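Local coordinates for protein anti-sigma-I factor RsgI3 (Clostridium thermocellum, PDB 6QE7) that binds pectin strongly through its extracellular PA14 dyad and probably senses plant polysaccharides, holding the sigma factor SigI3 inactive until substrate binds, at residues A156-A162 against K193-W198; I176-K182 against E265-L271; D166-T170 against P185-L189. One frame throughout, in Å; residues are numbered along the deposited sequence.

Contact 1 (A156-A162 against K193-W198); sequences AEYYGDA and KFSVRW
Glu157 and Arg197 run side by side on one face of an antiparallel strand pair. Arg197 NH1 makes a salt-bridging hydrogen bond to Glu157 OE1 (2.9 Å); the acceptor lies in the guanidinium plane, while the carboxylate is turned so that NH1 arrives from above its own plane. The same NH1 donates to Tyr159 OH at 3.0 Å in a more bent bond, with the phenol ring standing 79° from the guanidinium. Arg197 is extended as far as CD and then bends at chi3 (-51°), which brings NH1 to both acceptors. Farther along this face Ser195 OG donates to Asp161 O (2.7 Å), catching the backbone just beyond the end of its strand. On the other face Val196 CG1 sits 3.7 Å from the centroid of the Tyr158 ring, a CH-pi contact almost straight above its centre, and Ala156 CB meets Trp198 CD1 at 3.6 Å.

Beneath these side chains the backbones pair Glu157 with Arg197 and Tyr159 with Ser195 as hydrogen-bonded pairs; the last bond, Ser195 N to Tyr159 O, stretches to 3.3 Å. A second shell fixes the polar ends: Glu259 forms a salt bridge with Arg197 NE, Asp173 accepts from Trp198 NE1, and Ser195 OG also bonds Leu164 N.

Within this second PA14 domain, strand 167-173 flanks the pair beside 154-159 and strand 254-263 beside 193-202, while Tyr158 and Trp198 pack inward on Phe178 of strand 177-179, which belongs to the other sheet.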
loop_
_atom_site.group_PDB
_atom_site.type_symbol
_atom_site.label_atom_id
_atom_site.label_comp_id
_atom_site.label_asym_id
_atom_site.label_seq_id
_atom_site.Cartn_x
_atom_site.Cartn_y
_atom_site.Cartn_z
ATOM N N ALA A 156 -2.235 12.921 12.908
ATOM C CA ALA A 156 -2.176 14.374 13.119
ATOM C C ALA A 156 -1.395 14.596 14.402
ATOM O O ALA A 156 -1.673 13.908 15.407
ATOM C CB ALA A 156 -3.566 14.947 13.198
ATOM N N GLU A 157 -0.391 15.448 14.304
ATOM C CA GLU A 157 0.238 16.089 15.471
ATOM C C GLU A 157 -0.265 17.532 15.555
ATOM O O GLU A 157 -0.055 18.318 14.575
ATOM C CB GLU A 157 1.737 15.942 15.353
ATOM C CG GLU A 157 2.201 14.550 14.927
ATOM C CD GLU A 157 3.644 14.584 14.408
ATOM O OE1 GLU A 157 3.861 15.024 13.274
ATOM O OE2 GLU A 157 4.564 14.279 15.188
ATOM N N TYR A 158 -0.840 17.897 16.710
ATOM C CA TYR A 158 -1.290 19.290 17.004
ATOM C C TYR A 158 -0.262 20.012 17.867
ATOM O O TYR A 158 0.161 19.475 18.878
ATOM C CB TYR A 158 -2.658 19.280 17.659
ATOM C CG TYR A 158 -3.710 18.914 16.673
ATOM C CD1 TYR A 158 -3.808 17.639 16.170
ATOM C CD2 TYR A 158 -4.596 19.848 16.217
ATOM C CE1 TYR A 158 -4.821 17.296 15.286
ATOM C CE2 TYR A 158 -5.575 19.538 15.291
ATOM C CZ TYR A 158 -5.666 18.258 14.781
ATOM O OH TYR A 158 -6.612 17.961 13.824
ATOM N N TYR A 159 0.123 21.211 17.449
ATOM C CA TYR A 159 1.136 22.027 18.144
ATOM C C TYR A 159 0.519 23.282 18.748
ATOM O O TYR A 159 -0.390 23.885 18.135
ATOM C CB TYR A 159 2.280 22.379 17.195
ATOM C CG TYR A 159 3.057 21.174 16.766
ATOM C CD1 TYR A 159 2.620 20.427 15.687
ATOM C CD2 TYR A 159 4.145 20.726 17.483
ATOM C CE1 TYR A 159 3.318 19.310 15.263
ATOM C CE2 TYR A 159 4.881 19.634 17.049
ATOM C CZ TYR A 159 4.428 18.909 15.954
ATOM O OH TYR A 159 5.053 17.822 15.480
ATOM N N GLY A 160 1.102 23.717 19.874
ATOM C CA GLY A 160 0.707 24.940 20.607
ATOM C C GLY A 160 1.499 26.160 20.191
ATOM O O GLY A 160 1.555 27.120 20.957
ATOM N N ASP A 161 1.937 26.220 18.944
ATOM C CA ASP A 161 2.542 27.454 18.380
ATOM C C ASP A 161 2.380 27.412 16.860
ATOM O O ASP A 161 1.920 26.391 16.345
ATOM C CB ASP A 161 4.009 27.468 18.808
ATOM C CG ASP A 161 4.739 26.185 18.368
ATOM O OD1 ASP A 161 4.809 25.931 17.142
ATOM O OD2 ASP A 161 5.186 25.416 19.257
ATOM N N ALA A 162 2.838 28.418 16.125
ATOM C CA ALA A 162 2.616 28.443 14.659
ATOM C C ALA A 162 3.787 27.807 13.924
ATOM O O ALA A 162 3.737 27.923 12.711
ATOM C CB ALA A 162 2.441 29.832 14.139
ATOM N N LYS A 193 -2.516 31.084 17.890
ATOM C CA LYS A 193 -1.411 30.603 17.035
ATOM C C LYS A 193 -1.292 29.119 17.401
ATOM O O LYS A 193 -1.030 28.794 18.597
ATOM C CB LYS A 193 -0.100 31.406 17.210
ATOM C CG LYS A 193 0.059 32.621 16.303
ATOM C CD LYS A 193 1.198 33.633 16.686
ATOM C CE LYS A 193 0.814 35.073 16.352
ATOM N NZ LYS A 193 1.961 36.010 16.158
ATOM N N PHE A 194 -1.507 28.254 16.424
ATOM C CA PHE A 194 -1.305 26.799 16.565
ATOM C C PHE A 194 -0.973 26.276 15.151
ATOM O O PHE A 194 -1.047 27.016 14.130
ATOM C CB PHE A 194 -2.519 26.149 17.234
ATOM C CG PHE A 194 -3.695 25.921 16.309
ATOM C CD1 PHE A 194 -4.640 26.901 16.109
ATOM C CD2 PHE A 194 -3.775 24.761 15.546
ATOM C CE1 PHE A 194 -5.680 26.697 15.222
ATOM C CE2 PHE A 194 -4.816 24.555 14.667
ATOM C CZ PHE A 194 -5.781 25.520 14.520
ATOM N N SER A 195 -0.582 25.020 15.062
ATOM C CA SER A 195 -0.178 24.423 13.764
ATOM C C SER A 195 -0.449 22.915 13.847
ATOM O O SER A 195 -0.605 22.372 14.999
ATOM C CB SER A 195 1.302 24.827 13.497
ATOM O OG SER A 195 2.131 24.405 14.589
ATOM N N VAL A 196 -0.513 22.241 12.701
ATOM C CA VAL A 196 -0.866 20.793 12.619
ATOM C C VAL A 196 -0.004 20.152 11.531
ATOM O O VAL A 196 0.247 20.821 10.536
ATOM C CB VAL A 196 -2.355 20.591 12.280
ATOM C CG1 VAL A 196 -2.821 19.187 12.597
ATOM C CG2 VAL A 196 -3.220 21.618 12.991
ATOM N N ARG A 197 0.428 18.917 11.764
ATOM C CA ARG A 197 1.066 18.046 10.740
ATOM C C ARG A 197 0.243 16.751 10.637
ATOM O O ARG A 197 0.021 16.136 11.645
ATOM C CB ARG A 197 2.513 17.680 11.058
ATOM C CG ARG A 197 3.061 16.678 10.050
ATOM C CD ARG A 197 4.516 16.314 10.219
ATOM N NE ARG A 197 5.374 17.492 10.323
ATOM C CZ ARG A 197 5.870 17.926 11.470
ATOM N NH1 ARG A 197 5.595 17.302 12.602
ATOM N NH2 ARG A 197 6.669 18.958 11.473
ATOM N N TRP A 198 -0.282 16.472 9.453
ATOM C CA TRP A 198 -0.897 15.205 9.020
ATOM C C TRP A 198 0.135 14.456 8.186
ATOM O O TRP A 198 0.702 15.046 7.260
ATOM C CB TRP A 198 -2.142 15.474 8.192
ATOM C CG TRP A 198 -3.264 16.136 8.945
ATOM C CD1 TRP A 198 -4.239 15.510 9.679
ATOM C CD2 TRP A 198 -3.597 17.539 8.947
ATOM N NE1 TRP A 198 -5.107 16.444 10.199
ATOM C CE2 TRP A 198 -4.739 17.694 9.760
ATOM C CE3 TRP A 198 -3.012 18.683 8.394
ATOM C CZ2 TRP A 198 -5.304 18.948 10.009
ATOM C CZ3 TRP A 198 -3.550 19.918 8.663
ATOM C CH2 TRP A 198 -4.706 20.042 9.419
HETATM O O HOH W 1 0.214 29.674 20.969
#

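Contact 2 (I176-K182 against E265-L271); sequences INFNWDK and EPAFIKL
Trp180 turns the edge of its indole to Ala267, with CE3 3.5 Å from the methyl CB, and lies alongside Ile269, whose CG2 reaches CZ3 at 3.8 Å. One face of the indole, toward its rim, is met by CB of the neighbouring Phe178. On the opposite side of the strand pair, Asn179 brings OD1 to the rim of the Phe268 ring, in the ring plane and 3.3 Å from CD2, with amide and ring 60° apart. One face of that ring is met near its rim by the carbonyl oxygen of Phe178. Lys270 crosses Asn177: its chain is straight until chi4 (33°), where it curls to set NZ 3.0 Å from Asn177 OD1, in the carbonyl plane of the amide. At the far end Ile176 CB rests against Leu271 CB (3.9 Å).

The backbones join through Phe178 and Ile269, which exchange two hydrogen bonds, and through Leu271 N to Ile176 O. Ala267 O closes the pairing, accepting from Trp180 N (2.8 Å) and weakly from Asp181 N.

Apolar groups mostly on one face and polar ones mostly on the other suit a beta-sandwich such as the PA14 fold; strand 177-179, paired only with 268-274, lies at the edge of its sheet, and Ile176, Phe178 and Ile269 pack on Trp198 of the facing one.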
loop_
_atom_site.group_PDB
_atom_site.type_symbol
_atom_site.label_atom_id
_atom_site.label_comp_id
_atom_site.label_asym_id
_atom_site.label_seq_id
_atom_site.Cartn_x
_atom_site.Cartn_y
_atom_site.Cartn_z
ATOM N N ILE A 176 -8.933 15.752 6.072
ATOM C CA ILE A 176 -8.470 17.138 6.292
ATOM C C ILE A 176 -9.603 18.012 5.778
ATOM O O ILE A 176 -9.656 18.329 4.568
ATOM C CB ILE A 176 -7.110 17.426 5.651
ATOM C CG1 ILE A 176 -6.040 16.432 6.109
ATOM C CG2 ILE A 176 -6.688 18.883 5.944
ATOM C CD1 ILE A 176 -4.705 16.689 5.520
ATOM N N ASN A 177 -10.520 18.302 6.687
ATOM C CA ASN A 177 -11.755 19.043 6.374
ATOM C C ASN A 177 -12.249 19.750 7.631
ATOM O O ASN A 177 -13.144 19.196 8.309
ATOM C CB ASN A 177 -12.840 18.088 5.878
ATOM C CG ASN A 177 -13.994 18.843 5.259
ATOM O OD1 ASN A 177 -13.936 20.074 5.103
ATOM N ND2 ASN A 177 -15.066 18.122 4.986
ATOM N N PHE A 178 -11.608 20.841 7.995
ATOM C CA PHE A 178 -11.826 21.494 9.308
ATOM C C PHE A 178 -12.186 22.960 9.094
ATOM O O PHE A 178 -11.530 23.695 8.302
ATOM C CB PHE A 178 -10.609 21.313 10.208
ATOM C CG PHE A 178 -10.417 19.905 10.705
ATOM C CD1 PHE A 178 -11.252 19.376 11.673
ATOM C CD2 PHE A 178 -9.412 19.089 10.177
ATOM C CE1 PHE A 178 -11.031 18.112 12.183
ATOM C CE2 PHE A 178 -9.210 17.802 10.655
ATOM C CZ PHE A 178 -10.045 17.306 11.635
ATOM N N ASN A 179 -13.325 23.326 9.668
ATOM C CA ASN A 179 -13.778 24.723 9.865
ATOM C C ASN A 179 -13.815 24.909 11.390
ATOM O O ASN A 179 -14.806 24.477 12.042
ATOM C CB ASN A 179 -15.093 24.976 9.136
ATOM C CG ASN A 179 -15.699 26.326 9.467
ATOM O OD1 ASN A 179 -15.044 27.365 9.472
ATOM N ND2 ASN A 179 -16.992 26.333 9.699
ATOM N N TRP A 180 -12.726 25.371 11.992
ATOM C CA TRP A 180 -12.675 25.458 13.476
ATOM C C TRP A 180 -13.353 26.735 14.000
ATOM O O TRP A 180 -13.975 26.622 15.073
ATOM C CB TRP A 180 -11.261 25.310 13.972
ATOM C CG TRP A 180 -10.794 23.893 13.921
ATOM C CD1 TRP A 180 -11.343 22.809 14.529
ATOM C CD2 TRP A 180 -9.659 23.417 13.194
ATOM N NE1 TRP A 180 -10.610 21.694 14.252
ATOM C CE2 TRP A 180 -9.553 22.046 13.466
ATOM C CE3 TRP A 180 -8.730 24.017 12.336
ATOM C CZ2 TRP A 180 -8.538 21.270 12.905
ATOM C CZ3 TRP A 180 -7.731 23.255 11.790
ATOM C CH2 TRP A 180 -7.625 21.895 12.085
ATOM N N ASP A 181 -13.408 27.835 13.240
ATOM C CA ASP A 181 -14.530 28.814 13.406
ATOM C C ASP A 181 -14.430 29.435 14.799
ATOM O O ASP A 181 -15.488 29.428 15.475
ATOM C CB ASP A 181 -15.915 28.132 13.416
ATOM C CG ASP A 181 -16.917 28.498 12.332
ATOM O OD1 ASP A 181 -16.556 29.219 11.370
ATOM O OD2 ASP A 181 -18.069 28.002 12.448
ATOM N N LYS A 182 -13.187 29.738 15.227
ATOM C CA LYS A 182 -12.756 30.458 16.464
ATOM C C LYS A 182 -12.578 29.549 17.697
ATOM O O LYS A 182 -11.854 30.024 18.603
ATOM C CB LYS A 182 -13.683 31.624 16.836
ATOM C CG LYS A 182 -12.930 32.884 17.228
ATOM C CD LYS A 182 -12.019 33.378 16.099
ATOM C CE LYS A 182 -10.737 34.010 16.601
ATOM N NZ LYS A 182 -9.824 34.465 15.521
ATOM N N GLU A 265 -6.249 33.972 13.029
ATOM C CA GLU A 265 -7.575 34.043 12.362
ATOM C C GLU A 265 -8.412 32.881 12.897
ATOM O O GLU A 265 -7.871 31.988 13.551
ATOM C CB GLU A 265 -7.414 34.055 10.843
ATOM C CG GLU A 265 -7.050 35.426 10.315
ATOM C CD GLU A 265 -5.590 35.800 10.551
ATOM O OE1 GLU A 265 -4.762 34.869 10.691
ATOM O OE2 GLU A 265 -5.272 37.017 10.614
ATOM N N PRO A 266 -9.752 32.871 12.689
ATOM C CA PRO A 266 -10.544 31.664 12.905
ATOM C C PRO A 266 -10.017 30.618 11.911
ATOM O O PRO A 266 -9.769 31.005 10.737
ATOM C CB PRO A 266 -11.989 32.062 12.594
ATOM C CG PRO A 266 -11.871 33.335 11.761
ATOM C CD PRO A 266 -10.560 33.983 12.153
ATOM N N ALA A 267 -9.733 29.402 12.418
ATOM C CA ALA A 267 -8.884 28.421 11.701
ATOM C C ALA A 267 -9.773 27.622 10.740
ATOM O O ALA A 267 -10.893 27.264 11.115
ATOM C CB ALA A 267 -8.174 27.506 12.643
ATOM N N PHE A 268 -9.240 27.305 9.574
ATOM C CA PHE A 268 -9.946 26.559 8.508
ATOM C C PHE A 268 -8.888 25.888 7.660
ATOM O O PHE A 268 -8.003 26.606 7.230
ATOM C CB PHE A 268 -10.738 27.528 7.637
ATOM C CG PHE A 268 -11.715 26.980 6.642
ATOM C CD1 PHE A 268 -11.286 26.526 5.404
ATOM C CD2 PHE A 268 -13.083 26.987 6.905
ATOM C CE1 PHE A 268 -12.201 26.054 4.468
ATOM C CE2 PHE A 268 -14.003 26.531 5.962
ATOM C CZ PHE A 268 -13.559 26.082 4.737
ATOM N N ILE A 269 -9.036 24.602 7.395
ATOM C CA ILE A 269 -8.263 23.948 6.298
ATOM C C ILE A 269 -9.042 22.753 5.724
ATOM O O ILE A 269 -9.506 21.866 6.505
ATOM C CB ILE A 269 -6.859 23.575 6.806
ATOM C CG1 ILE A 269 -6.044 22.875 5.699
ATOM C CG2 ILE A 269 -7.015 22.758 8.078
ATOM C CD1 ILE A 269 -4.642 22.649 6.037
ATOM N N LYS A 270 -9.206 22.750 4.404
ATOM C CA LYS A 270 -9.741 21.584 3.621
ATOM C C LYS A 270 -8.639 21.149 2.650
ATOM O O LYS A 270 -7.976 22.064 2.138
ATOM C CB LYS A 270 -10.999 21.966 2.833
ATOM C CG LYS A 270 -12.259 22.281 3.639
ATOM C CD LYS A 270 -13.395 22.921 2.818
ATOM C CE LYS A 270 -14.795 22.838 3.429
ATOM N NZ LYS A 270 -14.833 22.888 4.919
ATOM N N LEU A 271 -8.470 19.829 2.408
ATOM C CA LEU A 271 -7.600 19.271 1.315
ATOM C C LEU A 271 -8.545 18.608 0.332
ATOM O O LEU A 271 -9.376 17.769 0.771
ATOM C CB LEU A 271 -6.534 18.297 1.856
ATOM C CG LEU A 271 -5.644 17.613 0.814
ATOM C CD1 LEU A 271 -4.656 18.604 0.202
ATOM C CD2 LEU A 271 -4.923 16.440 1.400
#

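Contact 3 (D166-T170 against P185-L189); sequences DKRFT and PVGEL
Arg168 reaches Gly187 and Glu188 by bending at chi2 (-64°) and straightening again at chi3, so that its guanidinium lies against the loop. Phe169 has its ring swung between its own backbone N and carbonyl carbon (chi1 64°), which aims the ring edge at Pro185. Both residues oppose Tyr158 in a classic beta bulge, and this lets two consecutive side chains turn toward the same loop.

The guanidinium is gripped along its rim. NH2 donates to Glu188 O at 2.9 Å in a nearly straight bond; the acceptor lies in the guanidinium plane, although the donor stands above the carbonyl plane. NH1 donates to Gly187 O (2.8 Å) and forms a salt bridge with Glu188 OE1 (2.9 Å), the carboxylate being inclined 46° to the guanidinium. Gly187 O and Glu188 OE1 are themselves only 3.1 Å apart, a closeness of two acceptors that the shared positive NH1 probably offsets. From within its own segment Asp166 OD2 takes NE at 2.8 Å, completing a salt-bridge network of Asp166, Arg168 and Glu188 that fixes the rotation of the group. Val186 CG1 lies over one face of the guanidinium on the NH1 side and touches Arg168 CG at 3.8 Å. Pro185 O sits at the ring edge of Phe169, near the ring plane and 3.4 Å from CZ.

This is a surface contact that ties the connection between strands 177-179 and 193-202 to the start of strand 167-173. Phe169 stacks on Tyr158 of the adjoining strand 154-159, and Pro185 and Val186 pack on Phe194 of strand 193-202.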
loop_
_atom_site.group_PDB
_atom_site.type_symbol
_atom_site.label_atom_id
_atom_site.label_comp_id
_atom_site.label_asym_id
_atom_site.label_seq_id
_atom_site.Cartn_x
_atom_site.Cartn_y
_atom_site.Cartn_z
ATOM N N ASP A 166 5.915 23.137 19.718
ATOM C CA ASP A 166 5.452 22.612 21.027
ATOM C C ASP A 166 4.319 21.607 20.784
ATOM O O ASP A 166 3.173 22.055 20.462
ATOM C CB ASP A 166 4.958 23.751 21.924
ATOM C CG ASP A 166 4.411 23.205 23.226
ATOM O OD1 ASP A 166 4.959 22.211 23.706
ATOM O OD2 ASP A 166 3.480 23.798 23.764
ATOM N N LYS A 167 4.585 20.307 20.901
ATOM C CA LYS A 167 3.602 19.293 20.456
ATOM C C LYS A 167 2.619 19.056 21.594
ATOM O O LYS A 167 3.042 18.843 22.655
ATOM C CB LYS A 167 4.234 17.954 20.065
ATOM C CG LYS A 167 3.234 16.922 19.540
ATOM C CD LYS A 167 3.755 15.486 19.543
ATOM C CE LYS A 167 4.835 15.274 18.504
ATOM N NZ LYS A 167 5.784 14.217 18.914
ATOM N N ARG A 168 1.335 19.117 21.367
ATOM C CA ARG A 168 0.375 19.040 22.476
ATOM C C ARG A 168 -0.277 17.659 22.501
ATOM O O ARG A 168 -0.431 17.117 23.588
ATOM C CB ARG A 168 -0.652 20.164 22.352
ATOM C CG ARG A 168 -0.057 21.545 22.529
ATOM C CD ARG A 168 0.516 21.757 23.934
ATOM N NE ARG A 168 0.747 23.191 23.996
ATOM C CZ ARG A 168 -0.185 24.087 24.265
ATOM N NH1 ARG A 168 -1.400 23.681 24.544
ATOM N NH2 ARG A 168 0.094 25.373 24.233
ATOM N N PHE A 169 -0.720 17.137 21.357
ATOM C CA PHE A 169 -1.393 15.822 21.290
ATOM C C PHE A 169 -1.336 15.304 19.845
ATOM O O PHE A 169 -1.129 16.047 18.892
ATOM C CB PHE A 169 -2.818 15.871 21.870
ATOM C CG PHE A 169 -3.790 16.766 21.129
ATOM C CD1 PHE A 169 -4.498 16.282 20.049
ATOM C CD2 PHE A 169 -3.985 18.100 21.500
ATOM C CE1 PHE A 169 -5.347 17.103 19.313
ATOM C CE2 PHE A 169 -4.868 18.907 20.798
ATOM C CZ PHE A 169 -5.536 18.412 19.697
ATOM N N THR A 170 -1.502 13.999 19.739
ATOM C CA THR A 170 -1.601 13.222 18.492
ATOM C C THR A 170 -2.981 12.593 18.500
ATOM O O THR A 170 -3.428 12.194 19.566
ATOM C CB THR A 170 -0.549 12.099 18.428
ATOM O OG1 THR A 170 0.714 12.752 18.277
ATOM C CG2 THR A 170 -0.782 11.117 17.292
ATOM N N PRO A 185 -8.696 24.072 17.907
ATOM C CA PRO A 185 -8.530 22.681 18.287
ATOM C C PRO A 185 -7.510 22.411 19.405
ATOM O O PRO A 185 -7.416 21.284 19.927
ATOM C CB PRO A 185 -8.206 21.977 16.954
ATOM C CG PRO A 185 -7.577 23.068 16.125
ATOM C CD PRO A 185 -8.243 24.371 16.556
ATOM N N VAL A 186 -6.754 23.415 19.806
ATOM C CA VAL A 186 -5.637 23.248 20.765
ATOM C C VAL A 186 -5.907 24.310 21.833
ATOM O O VAL A 186 -6.181 25.440 21.423
ATOM C CB VAL A 186 -4.283 23.470 20.059
ATOM C CG1 VAL A 186 -3.092 23.248 20.986
ATOM C CG2 VAL A 186 -4.156 22.588 18.853
ATOM N N GLY A 187 -5.900 23.938 23.100
ATOM C CA GLY A 187 -6.077 24.884 24.220
ATOM C C GLY A 187 -4.778 25.549 24.627
ATOM O O GLY A 187 -3.693 25.157 24.145
ATOM N N GLU A 188 -4.864 26.545 25.502
ATOM C CA GLU A 188 -3.687 27.226 26.093
ATOM C C GLU A 188 -2.796 27.819 24.991
ATOM O O GLU A 188 -1.595 27.542 24.992
ATOM C CB GLU A 188 -2.802 26.293 26.940
ATOM C CG GLU A 188 -3.479 25.562 28.098
ATOM C CD GLU A 188 -3.753 24.097 27.792
ATOM O OE1 GLU A 188 -3.249 23.606 26.748
ATOM O OE2 GLU A 188 -4.448 23.440 28.593
ATOM N N LEU A 189 -3.356 28.562 24.055
ATOM C CA LEU A 189 -2.561 29.129 22.942
ATOM C C LEU A 189 -2.149 30.552 23.275
ATOM O O LEU A 189 -2.802 31.153 24.091
ATOM C CB LEU A 189 -3.405 29.120 21.671
ATOM C CG LEU A 189 -3.760 27.721 21.169
ATOM C CD1 LEU A 189 -4.737 27.817 20.016
ATOM C CD2 LEU A 189 -2.512 26.935 20.772
#

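From the N terminus, residues 156-162 come first, and contact 1 shuts the outer loop when 193-198 returns beside them. Contact 3 lies wholly within that loop, joining 166-170 to 185-189. Contact 2 starts there too, at 176-182, but finds its partner only at 265-271, so it crosses both of the others. Contact 1 and the 166-170 side of contact 3 share one sheet, strands 154-159 and 167-173 being neighbours in it, with 185-189 a loop laid against it, whereas contact 2 lies in the facing sheet of this second PA14 domain. The layers meet where Phe194 packs on Ala267 and Trp198 on Ile176 and Ile269, and Trp180 touches Pro185.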